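Local coordinates for protein antigen 43 (PDB 4KH3) that mediates bacterial aggregation as a self-associating surface autotransporter, its passenger domain linking neighbouring cells in a Velcro-like manner, at residues R183-Y188 with H200-E205; M333-V338 with T350-K355; L340-A345 with T376-D381. All coordinates share one frame; numbering follows the deposited sequence. Where two conformers were deposited one is given.

Contact 1. Residues R183-Y188 with H200-E205; sequences RDTLIY and HNTRLE
Two successive rungs of a parallel beta-helix meet here, with Arg183 through Tyr188 stacked residue for residue on His200 through Glu205. At the corner, Asp184 and Asn201 run alongside each other. Their carboxylate and amide planes are only 11° apart, and Asn201 ND2 gives Asp184 OD1 a weak hydrogen bond of 3.3 Å. Beyond the corner Arg203 N donates to Thr185 O at 2.8 Å and Ile187 N to Arg203 O at 2.9 Å, but the last bond, Glu205 N to Ile187 O, is bent and weak. Each residue of this solenoid stacks on its equivalent in the next rung, Thr185 on Thr202 being the identical pair. On that interior face a water joins their hydroxyls, 2.6 Å from Thr185 OG1 and 2.8 Å from Thr202 OG1. Ile187 CG1 lies anti to the carbonyl carbon (chi1 -44°), which sends CD1 onto Leu204 CD2 at 3.7 Å and against Thr202 CG2, while Gln193 packs against both threonines and Ile187. Outside, the Leu186 CD1 methyl lies against the aliphatic CD of Arg203 at 3.8 Å. Tyr188 CE1 touches Glu205 CG at 3.7 Å. The Glu205 carboxylate turns off to Asn223.

Contact 2. Residues M333-V338 with T350-K355; sequences MGNGGV and TRSDGK
Arg351, whose CA lies 4.0 Å from Met333 CB across the contact, has a guanidinium met at its edge, in plane, by the carboxylate of Asp353. The grip is side-on: Arg351 NE reaches Asp353 OD1 at 3.2 Å, almost straight at 173°, and Arg351 NH2 reaches Asp353 OD2 at 2.7 Å in a salt bridge. Both oxygens use their syn lone pairs and lie close to the guanidinium plane, and Arg351 NH1 goes to Ala366 O. This pair lies within the type I turn from Arg351 to Gly354, where strand 346-350 of the beta-helix leaves its rung and folds back antiparallel into 356-360. Asp353 OD1 also takes Lys355 N at 3.1 Å, an Asx turn, with the donor on the anti side and 34° out of the carboxylate plane. The preceding rung turns differently, through a type II turn from Gly334 to Gly337, and runs on to strand 338-342. Just before the two turns Met333 N donates to Thr350 O at 3.1 Å, the one backbone bond between the segments. Met333 CG lies anti to the carbonyl carbon (chi1 -58°) and the chain then folds twice, taking SD away from Thr350; the side chain packs on Phe357. A water lies 3.1 Å from Met333 O and probably donates to it. Further out, the Asn335 amide oxygen OD1 merely touches Ser352 CB, at 3.7 Å.

Contact 3. Residues L340-A345 with T376-D381; sequences LADSGA and TLNAGD
Ser343 and Asp381 are joined by a short hydrogen bond in which Ser343 OG donates to Asp381 OD2 at 2.7 Å, on the anti side of that oxygen. The same hydroxyl accepts from Asn378 N, also at 2.7 Å and fairly straight at 165°. It is thus used both as donor and as acceptor, and its first torsion (chi1 57°), which sets OG between the backbone N and the carbonyl carbon, carries it to both partners. Strands 338-342 and 374-377, parallel neighbours on one face of the beta-helix, end here. Their last backbone-to-backbone bonds run from Thr376 N to Ala341 O at 3.1 Å and from Ser343 N to Thr376 O at 2.9 Å. Each chain then turns, by a type I turn from Asp342 to Ala345 and a type II turn from Asn378 to Asp381. The first is reinforced by an Asx turn: Asp342 OD2 takes Gly344 N at 3.1 Å from above the carboxylate plane. That oxygen also receives a weak bond from Asn378 ND2 at 3.4 Å. Leu377 CD1 reaches Ser343 CB, and the Leu377 side chain also packs on Phe393 and Ala395 of the next rung. A buried serine that accepts from a backbone N-H is probably made a better donor, and its bond to Asp381 is consistent with an ionised carboxylate at the end of the type II turn.

In the fold
From the N terminus, contact 1 comes first: the chain passes through strand 192-195 and closes one turn of the solenoid between 181-188 and 198-205. Farther on, after the antiparallel excursion at 273-291, contact 2 closes a similar short loop around strand 338-342. Contact 3 begins inside that loop, at 340-345, and ends beyond it, so the two cross; their centres are about 20 Å apart. Its 30-residue connection includes the antiparallel strands 346-350, 356-360 and 363-370, yet 338-342 and 374-377 still stack as neighbours. Contact 1 stands alone, its centre about 44 Å from that of contact 3, on the opposite side of the chain's centre.

Contact 1. Residues R183-Y188 with H200-E205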
ATOM      1  N   ARG A 183     -16.646 -14.373  -6.522  1.00 12.78           N
ATOM      2  CA  ARG A 183     -16.845 -15.043  -5.243  1.00 25.20           C
ATOM      3  C   ARG A 183     -15.733 -16.049  -4.952  1.00 23.11           C
ATOM      4  O   ARG A 183     -15.357 -16.842  -5.833  1.00 17.43           O
ATOM      5  CB  ARG A 183     -18.201 -15.748  -5.224  1.00 21.04           C
ATOM      6  CG  ARG A 183     -18.786 -15.875  -3.839  1.00 35.15           C
ATOM      7  CD  ARG A 183     -20.021 -16.755  -3.845  1.00 43.01           C
ATOM      8  NE  ARG A 183     -20.770 -16.589  -5.084  1.00 49.84           N
ATOM      9  CZ  ARG A 183     -21.677 -15.640  -5.282  1.00 67.20           C
ATOM     10  NH1 ARG A 183     -21.955 -14.761  -4.314  1.00 49.66           N
ATOM     11  NH2 ARG A 183     -22.305 -15.571  -6.451  1.00 64.26           N
ATOM     12  N   ASP A 184     -15.222 -16.010  -3.719  1.00 19.26           N
ATOM     13  CA  ASP A 184     -14.175 -16.928  -3.250  1.00 16.24           C
ATOM     14  C   ASP A 184     -12.924 -16.795  -4.101  1.00 23.38           C
ATOM     15  O   ASP A 184     -12.686 -17.587  -5.011  1.00 19.17           O
ATOM     16  CB  ASP A 184     -14.650 -18.387  -3.233  1.00 18.45           C
ATOM     17  CG  ASP A 184     -16.014 -18.566  -2.554  1.00 30.87           C
ATOM     18  OD1 ASP A 184     -16.264 -17.945  -1.502  1.00 29.30           O
ATOM     19  OD2 ASP A 184     -16.850 -19.325  -3.095  1.00 59.76           O
ATOM     20  N   THR A 185     -12.121 -15.788  -3.799  1.00 18.44           N
ATOM     21  CA  THR A 185     -10.939 -15.526  -4.579  1.00 13.94           C
ATOM     22  C   THR A 185      -9.722 -15.610  -3.678  1.00 21.02           C
ATOM     23  O   THR A 185      -9.689 -14.992  -2.616  1.00 14.50           O
ATOM     24  CB  THR A 185     -11.026 -14.138  -5.217  1.00 14.88           C
ATOM     25  OG1 THR A 185     -12.197 -14.077  -6.037  1.00 17.06           O
ATOM     26  CG2 THR A 185      -9.829 -13.850  -6.068  1.00  9.80           C
ATOM     27  N   LEU A 186      -8.722 -16.383  -4.103  1.00 15.16           N
ATOM     28  CA  LEU A 186      -7.469 -16.503  -3.363  1.00 13.84           C
ATOM     29  C   LEU A 186      -6.366 -15.746  -4.086  1.00 13.17           C
ATOM     30  O   LEU A 186      -6.082 -16.013  -5.246  1.00 13.33           O
ATOM     31  CB  LEU A 186      -7.091 -17.977  -3.209  1.00 13.06           C
ATOM     32  CG  LEU A 186      -5.708 -18.296  -2.653  1.00 16.81           C
ATOM     33  CD1 LEU A 186      -5.523 -17.700  -1.258  1.00 14.58           C
ATOM     34  CD2 LEU A 186      -5.488 -19.812  -2.627  1.00 17.04           C
ATOM     35  N   ILE A 187      -5.740 -14.791  -3.410  1.00 14.04           N
ATOM     36  CA  ILE A 187      -4.741 -13.961  -4.079  1.00 11.30           C
ATOM     37  C   ILE A 187      -3.376 -14.012  -3.394  1.00 13.74           C
ATOM     38  O   ILE A 187      -3.223 -13.570  -2.253  1.00 14.65           O
ATOM     39  CB  ILE A 187      -5.223 -12.490  -4.186  1.00 16.83           C
ATOM     40  CG1 ILE A 187      -6.692 -12.438  -4.615  1.00 13.14           C
ATOM     41  CG2 ILE A 187      -4.357 -11.698  -5.149  1.00 10.09           C
ATOM     42  CD1 ILE A 187      -7.171 -11.054  -4.909  1.00 17.44           C
ATOM     43  N   TYR A 188      -2.381 -14.557  -4.093  1.00 15.51           N
ATOM     44  CA  TYR A 188      -1.034 -14.669  -3.531  1.00 14.76           C
ATOM     45  C   TYR A 188      -0.203 -13.417  -3.784  1.00 16.09           C
ATOM     46  O   TYR A 188      -0.610 -12.515  -4.530  1.00 16.97           O
ATOM     47  CB  TYR A 188      -0.298 -15.896  -4.089  1.00 14.60           C
ATOM     48  CG  TYR A 188      -0.840 -17.230  -3.603  1.00 13.55           C
ATOM     49  CD1 TYR A 188      -0.570 -17.684  -2.319  1.00 13.09           C
ATOM     50  CD2 TYR A 188      -1.606 -18.040  -4.440  1.00  9.82           C
ATOM     51  CE1 TYR A 188      -1.054 -18.907  -1.866  1.00 12.20           C
ATOM     52  CE2 TYR A 188      -2.091 -19.260  -4.007  1.00 12.73           C
ATOM     53  CZ  TYR A 188      -1.817 -19.684  -2.709  1.00 17.70           C
ATOM     54  OH  TYR A 188      -2.294 -20.888  -2.259  1.00 15.35           O
ATOM     55  N   HIS A 200     -16.769 -10.906  -3.249  0.57 20.63           N
ATOM     56  CA  HIS A 200     -17.208 -11.562  -2.026  0.57 21.81           C
ATOM     57  C   HIS A 200     -16.214 -12.642  -1.637  0.57 21.56           C
ATOM     58  O   HIS A 200     -15.820 -13.464  -2.464  0.57 22.82           O
ATOM     59  CB  HIS A 200     -18.594 -12.182  -2.213  0.57 21.61           C
ATOM     60  CG  HIS A 200     -19.683 -11.178  -2.431  0.57 22.98           C
ATOM     61  ND1 HIS A 200     -19.634  -9.903  -1.905  0.57 25.00           N
ATOM     62  CD2 HIS A 200     -20.847 -11.259  -3.105  0.57 28.64           C
ATOM     63  CE1 HIS A 200     -20.719  -9.243  -2.259  0.57 23.47           C
ATOM     64  NE2 HIS A 200     -21.470 -10.037  -2.996  0.57 25.39           N
ATOM     65  N   ASN A 201     -15.808 -12.627  -0.374  1.00 20.53           N
ATOM     66  CA  ASN A 201     -14.904 -13.649   0.175  1.00 18.38           C
ATOM     67  C   ASN A 201     -13.570 -13.739  -0.558  1.00 22.92           C
ATOM     68  O   ASN A 201     -13.348 -14.616  -1.379  1.00 29.44           O
ATOM     69  CB  ASN A 201     -15.575 -15.027   0.222  1.00 18.27           C
ATOM     70  CG  ASN A 201     -16.977 -14.965   0.797  1.00 24.77           C
ATOM     71  OD1 ASN A 201     -17.202 -14.355   1.837  1.00 29.49           O
ATOM     72  ND2 ASN A 201     -17.929 -15.593   0.118  1.00 24.84           N
ATOM     73  N   THR A 202     -12.681 -12.818  -0.245  1.00 21.98           N
ATOM     74  CA  THR A 202     -11.397 -12.747  -0.889  1.00 15.10           C
ATOM     75  C   THR A 202     -10.334 -12.922   0.172  1.00 19.06           C
ATOM     76  O   THR A 202     -10.356 -12.263   1.217  1.00 21.41           O
ATOM     77  CB  THR A 202     -11.216 -11.391  -1.601  1.00 19.88           C
ATOM     78  OG1 THR A 202     -12.313 -11.176  -2.494  1.00 21.35           O
ATOM     79  CG2 THR A 202      -9.923 -11.357  -2.379  1.00 16.19           C
ATOM     80  N   ARG A 203      -9.412 -13.833  -0.095  1.00 15.91           N
ATOM     81  CA  ARG A 203      -8.344 -14.116   0.826  1.00 17.13           C
ATOM     82  C   ARG A 203      -7.048 -13.563   0.244  1.00 14.13           C
ATOM     83  O   ARG A 203      -6.575 -14.021  -0.785  1.00 16.78           O
ATOM     84  CB  ARG A 203      -8.256 -15.621   1.060  1.00 14.61           C
ATOM     85  CG  ARG A 203      -7.281 -16.026   2.139  1.00 18.30           C
ATOM     86  CD  ARG A 203      -7.108 -17.523   2.153  1.00 21.07           C
ATOM     87  NE  ARG A 203      -7.768 -18.229   3.259  1.00 16.64           N
ATOM     88  CZ  ARG A 203      -8.732 -19.132   3.101  1.00 21.14           C
ATOM     89  NH1 ARG A 203      -9.191 -19.421   1.885  1.00 21.73           N
ATOM     90  NH2 ARG A 203      -9.240 -19.762   4.155  1.00 18.34           N
ATOM     91  N   LEU A 204      -6.489 -12.552   0.888  1.00 13.95           N
ATOM     92  CA  LEU A 204      -5.251 -11.978   0.396  1.00 16.40           C
ATOM     93  C   LEU A 204      -4.091 -12.671   1.090  1.00 21.33           C
ATOM     94  O   LEU A 204      -3.695 -12.292   2.198  1.00 16.77           O
ATOM     95  CB  LEU A 204      -5.215 -10.471   0.631  1.00 16.12           C
ATOM     96  CG  LEU A 204      -6.411  -9.712   0.055  1.00 15.76           C
ATOM     97  CD1 LEU A 204      -6.301  -8.212   0.344  1.00 14.76           C
ATOM     98  CD2 LEU A 204      -6.546  -9.984  -1.450  1.00 14.60           C
ATOM     99  N   GLU A 205      -3.578 -13.716   0.440  1.00 17.19           N
ATOM    100  CA  GLU A 205      -2.446 -14.472   0.948  1.00 16.98           C
ATOM    101  C   GLU A 205      -1.156 -13.814   0.440  1.00 15.60           C
ATOM    102  O   GLU A 205      -0.380 -14.416  -0.292  1.00 17.19           O
ATOM    103  CB  GLU A 205      -2.556 -15.926   0.476  1.00 21.67           C
ATOM    104  CG  GLU A 205      -1.664 -16.897   1.221  1.00 27.40           C
ATOM    105  CD  GLU A 205      -2.031 -17.037   2.698  1.00 31.76           C
ATOM    106  OE1 GLU A 205      -3.216 -16.870   3.048  1.00 27.78           O
ATOM    107  OE2 GLU A 205      -1.125 -17.317   3.509  1.00 35.18           O
TER
HETATM  108  O   HOH W   1     -13.539 -12.347  -4.683  1.00 18.56           O

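Contact 2. Residues M333-V338 with T350-K355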
ATOM      1  N   MET A 333       1.838   6.774  22.988  1.00 29.56           N
ATOM      2  CA  MET A 333       3.037   6.350  22.280  1.00 30.15           C
ATOM      3  C   MET A 333       3.619   5.105  22.923  1.00 35.74           C
ATOM      4  O   MET A 333       3.830   5.070  24.135  1.00 33.28           O
ATOM      5  CB  MET A 333       4.085   7.451  22.299  1.00 29.02           C
ATOM      6  CG  MET A 333       3.604   8.733  21.701  1.00 38.96           C
ATOM      7  SD  MET A 333       3.100   8.493  19.992  1.00 34.55           S
ATOM      8  CE  MET A 333       4.650   7.958  19.259  1.00 32.26           C
ATOM      9  N   GLY A 334       3.865   4.086  22.105  1.00 34.65           N
ATOM     10  CA  GLY A 334       4.523   2.873  22.555  1.00 34.00           C
ATOM     11  C   GLY A 334       5.893   2.708  21.917  1.00 35.75           C
ATOM     12  O   GLY A 334       6.259   3.446  20.987  1.00 29.66           O
ATOM     13  N   ASN A 335       6.659   1.742  22.413  1.00 28.83           N
ATOM     14  CA  ASN A 335       7.959   1.448  21.822  1.00 39.26           C
ATOM     15  C   ASN A 335       7.856   1.159  20.331  1.00 32.04           C
ATOM     16  O   ASN A 335       7.062   0.319  19.904  1.00 33.60           O
ATOM     17  CB  ASN A 335       8.630   0.285  22.551  1.00 45.45           C
ATOM     18  CG  ASN A 335       9.082   0.668  23.943  1.00 68.21           C
ATOM     19  OD1 ASN A 335       9.676   1.736  24.142  1.00 60.10           O
ATOM     20  ND2 ASN A 335       8.789  -0.188  24.921  1.00 60.41           N
ATOM     21  N   GLY A 336       8.654   1.871  19.547  1.00 26.64           N
ATOM     22  CA  GLY A 336       8.663   1.708  18.108  1.00 27.87           C
ATOM     23  C   GLY A 336       7.680   2.626  17.402  1.00 40.25           C
ATOM     24  O   GLY A 336       7.656   2.687  16.171  1.00 27.94           O
ATOM     25  N   GLY A 337       6.870   3.342  18.180  1.00 33.58           N
ATOM     26  CA  GLY A 337       5.893   4.255  17.618  1.00 31.28           C
ATOM     27  C   GLY A 337       6.523   5.507  17.048  1.00 29.62           C
ATOM     28  O   GLY A 337       7.513   6.005  17.578  1.00 37.62           O
ATOM     29  N   VAL A 338       5.942   6.019  15.967  1.00 25.77           N
ATOM     30  CA  VAL A 338       6.482   7.189  15.280  1.00 22.03           C
ATOM     31  C   VAL A 338       5.495   8.365  15.300  1.00 33.13           C
ATOM     32  O   VAL A 338       4.291   8.182  15.103  1.00 24.33           O
ATOM     33  CB  VAL A 338       6.839   6.847  13.829  1.00 28.19           C
ATOM     34  CG1 VAL A 338       6.984   8.106  12.994  1.00 23.99           C
ATOM     35  CG2 VAL A 338       8.110   6.019  13.782  1.00 29.12           C
ATOM     36  N   THR A 350       0.896  10.548  26.154  1.00 32.16           N
ATOM     37  CA  THR A 350       1.976  10.076  27.005  1.00 34.43           C
ATOM     38  C   THR A 350       3.037   9.299  26.205  1.00 37.73           C
ATOM     39  O   THR A 350       2.708   8.431  25.397  1.00 38.79           O
ATOM     40  CB  THR A 350       1.421   9.226  28.184  1.00 34.45           C
ATOM     41  OG1 THR A 350       0.564   8.204  27.674  1.00 40.58           O
ATOM     42  CG2 THR A 350       0.606  10.089  29.133  1.00 35.54           C
ATOM     43  N   ARG A 351       4.309   9.620  26.433  1.00 42.83           N
ATOM     44  CA  ARG A 351       5.420   8.872  25.838  1.00 37.22           C
ATOM     45  C   ARG A 351       5.521   7.457  26.399  1.00 40.60           C
ATOM     46  O   ARG A 351       4.811   7.091  27.342  1.00 36.23           O
ATOM     47  CB  ARG A 351       6.748   9.599  26.062  1.00 34.49           C
ATOM     48  CG  ARG A 351       6.848  10.953  25.367  1.00 43.44           C
ATOM     49  CD  ARG A 351       7.282  12.049  26.346  1.00 36.67           C
ATOM     50  NE  ARG A 351       8.425  11.634  27.156  1.00 39.63           N
ATOM     51  CZ  ARG A 351       9.550  12.333  27.288  1.00 43.56           C
ATOM     52  NH1 ARG A 351       9.698  13.502  26.673  1.00 42.45           N
ATOM     53  NH2 ARG A 351      10.530  11.860  28.039  1.00 37.02           N
ATOM     54  N   SER A 352       6.418   6.668  25.810  1.00 52.23           N
ATOM     55  CA  SER A 352       6.642   5.287  26.234  1.00 50.11           C
ATOM     56  C   SER A 352       7.074   5.231  27.694  1.00 52.36           C
ATOM     57  O   SER A 352       6.667   4.335  28.444  1.00 45.89           O
ATOM     58  CB  SER A 352       7.692   4.619  25.348  1.00 46.46           C
ATOM     59  OG  SER A 352       8.046   5.450  24.256  1.00 59.23           O
ATOM     60  N   ASP A 353       7.885   6.209  28.096  1.00 49.00           N
ATOM     61  CA  ASP A 353       8.406   6.266  29.462  1.00 49.02           C
ATOM     62  C   ASP A 353       7.363   6.685  30.495  1.00 44.21           C
ATOM     63  O   ASP A 353       7.629   6.659  31.692  1.00 44.80           O
ATOM     64  CB  ASP A 353       9.656   7.158  29.548  1.00 38.79           C
ATOM     65  CG  ASP A 353       9.427   8.562  29.007  1.00 51.88           C
ATOM     66  OD1 ASP A 353       8.262   9.010  28.916  1.00 50.13           O
ATOM     67  OD2 ASP A 353      10.427   9.230  28.680  1.00 45.76           O
ATOM     68  N   GLY A 354       6.178   7.070  30.028  1.00 47.93           N
ATOM     69  CA  GLY A 354       5.084   7.422  30.917  1.00 36.04           C
ATOM     70  C   GLY A 354       4.892   8.919  31.114  1.00 38.23           C
ATOM     71  O   GLY A 354       3.900   9.345  31.698  1.00 49.73           O
ATOM     72  N   LYS A 355       5.835   9.717  30.623  1.00 39.18           N
ATOM     73  CA  LYS A 355       5.784  11.166  30.786  1.00 38.64           C
ATOM     74  C   LYS A 355       4.796  11.806  29.822  1.00 41.12           C
ATOM     75  O   LYS A 355       4.633  11.350  28.691  1.00 40.89           O
ATOM     76  CB  LYS A 355       7.168  11.778  30.572  1.00 36.61           C
ATOM     77  CG  LYS A 355       8.214  11.323  31.586  1.00 60.83           C
ATOM     78  CD  LYS A 355       9.591  11.898  31.253  1.00 68.56           C
ATOM     79  CE  LYS A 355      10.662  11.430  32.234  1.00 73.85           C
ATOM     80  NZ  LYS A 355      11.963  12.131  32.006  1.00 74.24           N
TER
HETATM   81  O   HOH W   2       1.914   5.377  26.559  1.00 40.19           O

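Contact 3. Residues L340-A345 with T376-D381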
ATOM      1  N   LEU A 340       4.709  12.313  13.820  1.00 22.69           N
ATOM      2  CA  LEU A 340       4.969  13.438  12.926  1.00 25.29           C
ATOM      3  C   LEU A 340       3.997  14.551  13.289  1.00 26.01           C
ATOM      4  O   LEU A 340       2.787  14.394  13.160  1.00 27.66           O
ATOM      5  CB  LEU A 340       4.741  13.039  11.464  1.00 23.36           C
ATOM      6  CG  LEU A 340       5.433  11.776  10.952  1.00 31.12           C
ATOM      7  CD1 LEU A 340       5.054  11.516   9.505  1.00 26.75           C
ATOM      8  CD2 LEU A 340       6.932  11.911  11.089  1.00 31.10           C
ATOM      9  N   ALA A 341       4.513  15.679  13.744  1.00 27.40           N
ATOM     10  CA  ALA A 341       3.646  16.763  14.165  1.00 25.66           C
ATOM     11  C   ALA A 341       4.323  18.090  13.887  1.00 28.53           C
ATOM     12  O   ALA A 341       5.530  18.133  13.696  1.00 32.47           O
ATOM     13  CB  ALA A 341       3.327  16.625  15.652  1.00 22.31           C
ATOM     14  N   ASP A 342       3.555  19.172  13.849  1.00 37.47           N
ATOM     15  CA  ASP A 342       4.171  20.497  13.902  1.00 39.40           C
ATOM     16  C   ASP A 342       3.579  21.343  15.019  1.00 34.95           C
ATOM     17  O   ASP A 342       2.600  20.955  15.648  1.00 34.18           O
ATOM     18  CB  ASP A 342       4.128  21.224  12.557  1.00 41.19           C
ATOM     19  CG  ASP A 342       2.732  21.417  12.047  1.00 44.93           C
ATOM     20  OD1 ASP A 342       2.221  20.478  11.399  1.00 58.12           O
ATOM     21  OD2 ASP A 342       2.154  22.502  12.281  1.00 42.71           O
ATOM     22  N   SER A 343       4.199  22.494  15.264  1.00 39.41           N
ATOM     23  CA  SER A 343       3.845  23.353  16.390  1.00 36.38           C
ATOM     24  C   SER A 343       2.461  23.981  16.240  1.00 37.75           C
ATOM     25  O   SER A 343       1.899  24.490  17.216  1.00 27.36           O
ATOM     26  CB  SER A 343       4.913  24.440  16.599  1.00 31.64           C
ATOM     27  OG  SER A 343       5.105  25.213  15.424  1.00 29.21           O
ATOM     28  N   GLY A 344       1.921  23.938  15.022  1.00 28.19           N
ATOM     29  CA  GLY A 344       0.571  24.403  14.765  1.00 30.37           C
ATOM     30  C   GLY A 344      -0.491  23.333  14.990  1.00 41.16           C
ATOM     31  O   GLY A 344      -1.664  23.530  14.677  1.00 39.46           O
ATOM     32  N   ALA A 345      -0.082  22.189  15.528  1.00 29.56           N
ATOM     33  CA  ALA A 345      -1.021  21.126  15.828  1.00 23.66           C
ATOM     34  C   ALA A 345      -1.397  21.154  17.302  1.00 27.13           C
ATOM     35  O   ALA A 345      -0.756  21.825  18.100  1.00 34.71           O
ATOM     36  CB  ALA A 345      -0.434  19.780  15.449  1.00 28.58           C
ATOM     37  N   THR A 376       8.120  19.830  13.559  1.00 28.90           N
ATOM     38  CA  THR A 376       8.477  21.068  12.888  1.00 29.78           C
ATOM     39  C   THR A 376       8.036  22.234  13.763  1.00 35.61           C
ATOM     40  O   THR A 376       6.869  22.343  14.127  1.00 31.84           O
ATOM     41  CB  THR A 376       7.848  21.158  11.491  1.00 32.15           C
ATOM     42  OG1 THR A 376       8.134  19.962  10.764  1.00 35.02           O
ATOM     43  CG2 THR A 376       8.397  22.353  10.720  1.00 29.96           C
ATOM     44  N   LEU A 377       8.984  23.081  14.137  1.00 39.02           N
ATOM     45  CA  LEU A 377       8.675  24.245  14.953  1.00 32.25           C
ATOM     46  C   LEU A 377       8.484  25.441  14.044  1.00 33.80           C
ATOM     47  O   LEU A 377       9.430  25.887  13.391  1.00 35.07           O
ATOM     48  CB  LEU A 377       9.808  24.524  15.925  1.00 26.63           C
ATOM     49  CG  LEU A 377       9.607  25.751  16.798  1.00 33.09           C
ATOM     50  CD1 LEU A 377       8.428  25.524  17.719  1.00 30.80           C
ATOM     51  CD2 LEU A 377      10.874  26.048  17.587  1.00 27.23           C
ATOM     52  N   ASN A 378       7.260  25.955  13.997  1.00 33.95           N
ATOM     53  CA  ASN A 378       6.948  27.117  13.165  1.00 44.95           C
ATOM     54  C   ASN A 378       7.449  28.442  13.749  1.00 36.21           C
ATOM     55  O   ASN A 378       7.691  28.551  14.954  1.00 32.28           O
ATOM     56  CB  ASN A 378       5.444  27.195  12.892  1.00 41.18           C
ATOM     57  CG  ASN A 378       4.923  25.971  12.167  1.00 43.41           C
ATOM     58  OD1 ASN A 378       5.622  25.380  11.342  1.00 49.33           O
ATOM     59  ND2 ASN A 378       3.693  25.580  12.476  1.00 37.73           N
ATOM     60  N   ALA A 379       7.620  29.432  12.875  1.00 35.14           N
ATOM     61  CA  ALA A 379       7.972  30.786  13.295  1.00 40.46           C
ATOM     62  C   ALA A 379       7.025  31.275  14.386  1.00 32.95           C
ATOM     63  O   ALA A 379       5.812  31.076  14.303  1.00 38.88           O
ATOM     64  CB  ALA A 379       7.944  31.736  12.100  1.00 32.62           C
ATOM     65  N   GLY A 380       7.584  31.887  15.423  1.00 40.51           N
ATOM     66  CA  GLY A 380       6.781  32.460  16.485  1.00 33.63           C
ATOM     67  C   GLY A 380       6.424  31.486  17.588  1.00 38.83           C
ATOM     68  O   GLY A 380       5.882  31.879  18.624  1.00 33.92           O
ATOM     69  N   ASP A 381       6.734  30.211  17.386  1.00 34.76           N
ATOM     70  CA  ASP A 381       6.382  29.205  18.388  1.00 35.93           C
ATOM     71  C   ASP A 381       7.521  28.827  19.352  1.00 32.23           C
ATOM     72  O   ASP A 381       8.656  29.271  19.209  1.00 33.02           O
ATOM     73  CB  ASP A 381       5.760  27.978  17.718  1.00 37.01           C
ATOM     74  CG  ASP A 381       4.422  28.294  17.068  1.00 40.06           C
ATOM     75  OD1 ASP A 381       3.728  29.201  17.571  1.00 48.16           O
ATOM     76  OD2 ASP A 381       4.064  27.649  16.060  1.00 33.26           O
TER